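Local coordinates for protein lactate dehydrogenase (Eimeria maxima, PDB 6CT6) that probably interconverts pyruvate and lactate with NAD(H) as cofactor, and binds NADH together with the pyruvate analogue oxamate, at residues B[154-157]-B[158-162]. Residues are numbered along the deposited sequence; the frame is centred on the assembly and turned at random.
Sequences GMAG and MLDSS. With NAI (1,4-dihydronicotinamide adenine dinucleotide), chain D.
Ala156, the N-cap residue, begins the first helical turn through its carbonyl, whose O accepts the N-H of Asp160 at 2.9 Å with an almost straight N-H...O angle of 173°; Gly157 O follows by accepting from Ser161 N. A water accepts from both Ala156 N and Met158 N, bridging the amides on either side of Gly157. Gly157 O is gripped twice, because Ser161 also folds its hydroxyl back: with OG beside its own backbone N (chi1 -62°), it donates to that oxygen at 2.7 Å, from above the carbonyl plane and on the face opposite the amide. Ser161 OG in turn accepts a hydrogen bond from Val183 N.

On the cofactor side, the Met155 chain bends at chi2 and chi3, so that SD packs against Leu159 CB at 4.0 Å and CE comes to 3.6 Å from NAI N7N. Leu159 CD2 reaches the nicotinamide itself, 3.8 Å from NAI C4N, and its side chain also touches oxamate. Asp160 turns OD2 to His187 ND1, a hydrogen bond that would fix the orientation of the imidazole. The turn through Ala156 that leads from strand 152-155 to helix 157-172 lines the nicotinamide and substrate pocket, with the Asp-His pair characteristic of lactate and malate dehydrogenases.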
loop_
_atom_site.group_PDB
_atom_site.type_symbol
_atom_site.label_atom_id
_atom_site.label_comp_id
_atom_site.label_asym_id
_atom_site.label_seq_id
_atom_site.Cartn_x
_atom_site.Cartn_y
_atom_site.Cartn_z
ATOM N N GLY B 154 -21.180 -2.415 5.629
ATOM C CA GLY B 154 -20.441 -1.693 4.607
ATOM C C GLY B 154 -19.466 -0.723 5.245
ATOM O O GLY B 154 -19.787 -0.080 6.247
ATOM N N MET B 155 -18.272 -0.634 4.667
ATOM C CA MET B 155 -17.281 0.349 5.084
ATOM C C MET B 155 -17.550 1.655 4.351
ATOM O O MET B 155 -17.521 1.696 3.116
ATOM C CB MET B 155 -15.861 -0.141 4.790
ATOM C CG MET B 155 -14.736 0.740 5.372
ATOM S SD MET B 155 -14.572 2.402 4.676
ATOM C CE MET B 155 -14.107 2.067 2.976
ATOM N N ALA B 156 -17.820 2.714 5.109
ATOM C CA ALA B 156 -17.805 4.056 4.546
ATOM C C ALA B 156 -17.607 5.100 5.636
ATOM O O ALA B 156 -16.764 5.994 5.502
ATOM C CB ALA B 156 -19.094 4.330 3.767
ATOM N N GLY B 157 -18.366 4.983 6.726
ATOM C CA GLY B 157 -18.335 6.013 7.754
ATOM C C GLY B 157 -16.958 6.210 8.363
ATOM O O GLY B 157 -16.565 7.335 8.680
ATOM N N MET B 158 -16.209 5.120 8.545
ATOM C CA MET B 158 -14.860 5.244 9.089
ATOM C C MET B 158 -13.993 6.130 8.203
ATOM O O MET B 158 -13.230 6.964 8.705
ATOM C CB MET B 158 -14.227 3.861 9.252
ATOM C CG MET B 158 -12.812 3.884 9.827
ATOM S SD MET B 158 -12.756 4.629 11.469
ATOM C CE MET B 158 -11.059 4.297 11.942
ATOM N N LEU B 159 -14.104 5.967 6.883
ATOM C CA LEU B 159 -13.344 6.799 5.956
ATOM C C LEU B 159 -13.840 8.239 5.975
ATOM O O LEU B 159 -13.047 9.180 6.090
ATOM C CB LEU B 159 -13.442 6.225 4.543
ATOM C CG LEU B 159 -12.913 7.111 3.409
ATOM C CD1 LEU B 159 -11.400 7.232 3.466
ATOM C CD2 LEU B 159 -13.363 6.568 2.073
ATOM N N ASP B 160 -15.152 8.432 5.823
ATOM C CA ASP B 160 -15.703 9.783 5.854
ATOM C C ASP B 160 -15.392 10.467 7.180
ATOM O O ASP B 160 -15.014 11.646 7.207
ATOM C CB ASP B 160 -17.213 9.732 5.608
ATOM C CG ASP B 160 -17.562 9.263 4.204
ATOM O OD1 ASP B 160 -16.855 9.660 3.255
ATOM O OD2 ASP B 160 -18.537 8.493 4.051
ATOM N N SER B 161 -15.538 9.739 8.291
ATOM C CA SER B 161 -15.228 10.304 9.600
ATOM C C SER B 161 -13.751 10.662 9.721
ATOM O O SER B 161 -13.400 11.678 10.336
ATOM C CB SER B 161 -15.624 9.322 10.700
ATOM O OG SER B 161 -17.021 9.079 10.691
ATOM N N SER B 162 -12.866 9.838 9.146
ATOM C CA SER B 162 -11.438 10.118 9.248
ATOM C C SER B 162 -11.076 11.414 8.540
ATOM O O SER B 162 -10.132 12.101 8.947
ATOM C CB SER B 162 -10.622 8.965 8.667
ATOM O OG SER B 162 -10.630 8.997 7.247
HETATM P PA NAI D . -10.414 -1.523 -8.885
HETATM O O1A NAI D . -11.015 -1.462 -10.272
HETATM O O2A NAI D . -8.959 -1.171 -8.686
HETATM O O5B NAI D . -10.646 -3.014 -8.333
HETATM C C5B NAI D . -11.869 -3.703 -8.579
HETATM C C4B NAI D . -11.529 -5.150 -8.892
HETATM O O4B NAI D . -12.684 -5.989 -8.836
HETATM C C3B NAI D . -10.944 -5.310 -10.292
HETATM O O3B NAI D . -9.614 -5.824 -10.196
HETATM C C2B NAI D . -11.868 -6.290 -10.991
HETATM O O2B NAI D . -11.175 -7.184 -11.863
HETATM C C1B NAI D . -12.467 -7.014 -9.800
HETATM N N9A NAI D . -13.703 -7.778 -10.078
HETATM C C8A NAI D . -14.663 -7.560 -11.000
HETATM N N7A NAI D . -15.624 -8.520 -10.908
HETATM C C5A NAI D . -15.270 -9.363 -9.920
HETATM C C6A NAI D . -15.812 -10.582 -9.288
HETATM N N6A NAI D . -16.974 -11.125 -9.704
HETATM N N1A NAI D . -15.107 -11.139 -8.275
HETATM C C2A NAI D . -13.946 -10.617 -7.837
HETATM N N3A NAI D . -13.399 -9.515 -8.369
HETATM C C4A NAI D . -14.004 -8.864 -9.385
HETATM O O3 NAI D . -11.323 -0.615 -7.904
HETATM P PN NAI D . -10.899 -0.117 -6.424
HETATM O O1N NAI D . -10.150 1.188 -6.551
HETATM O O2N NAI D . -10.282 -1.274 -5.673
HETATM O O5D NAI D . -12.347 0.208 -5.796
HETATM C C5D NAI D . -13.276 -0.854 -5.611
HETATM C C4D NAI D . -14.642 -0.344 -5.172
HETATM O O4D NAI D . -14.557 0.362 -3.927
HETATM C C3D NAI D . -15.224 0.627 -6.188
HETATM O O3D NAI D . -16.607 0.318 -6.380
HETATM C C2D NAI D . -15.063 1.980 -5.534
HETATM O O2D NAI D . -16.018 2.941 -5.984
HETATM C C1D NAI D . -15.257 1.600 -4.076
HETATM N N1N NAI D . -14.823 2.586 -3.077
HETATM C C2N NAI D . -15.568 2.632 -1.972
HETATM C C3N NAI D . -15.295 3.489 -0.928
HETATM C C7N NAI D . -16.214 3.452 0.257
HETATM O O7N NAI D . -16.991 2.517 0.373
HETATM N N7N NAI D . -16.183 4.437 1.145
HETATM C C4N NAI D . -14.118 4.427 -0.980
HETATM C C5N NAI D . -13.379 4.288 -2.232
HETATM C C6N NAI D . -13.750 3.376 -3.220
HETATM O O HOH W 1 -17.029 2.239 7.968
#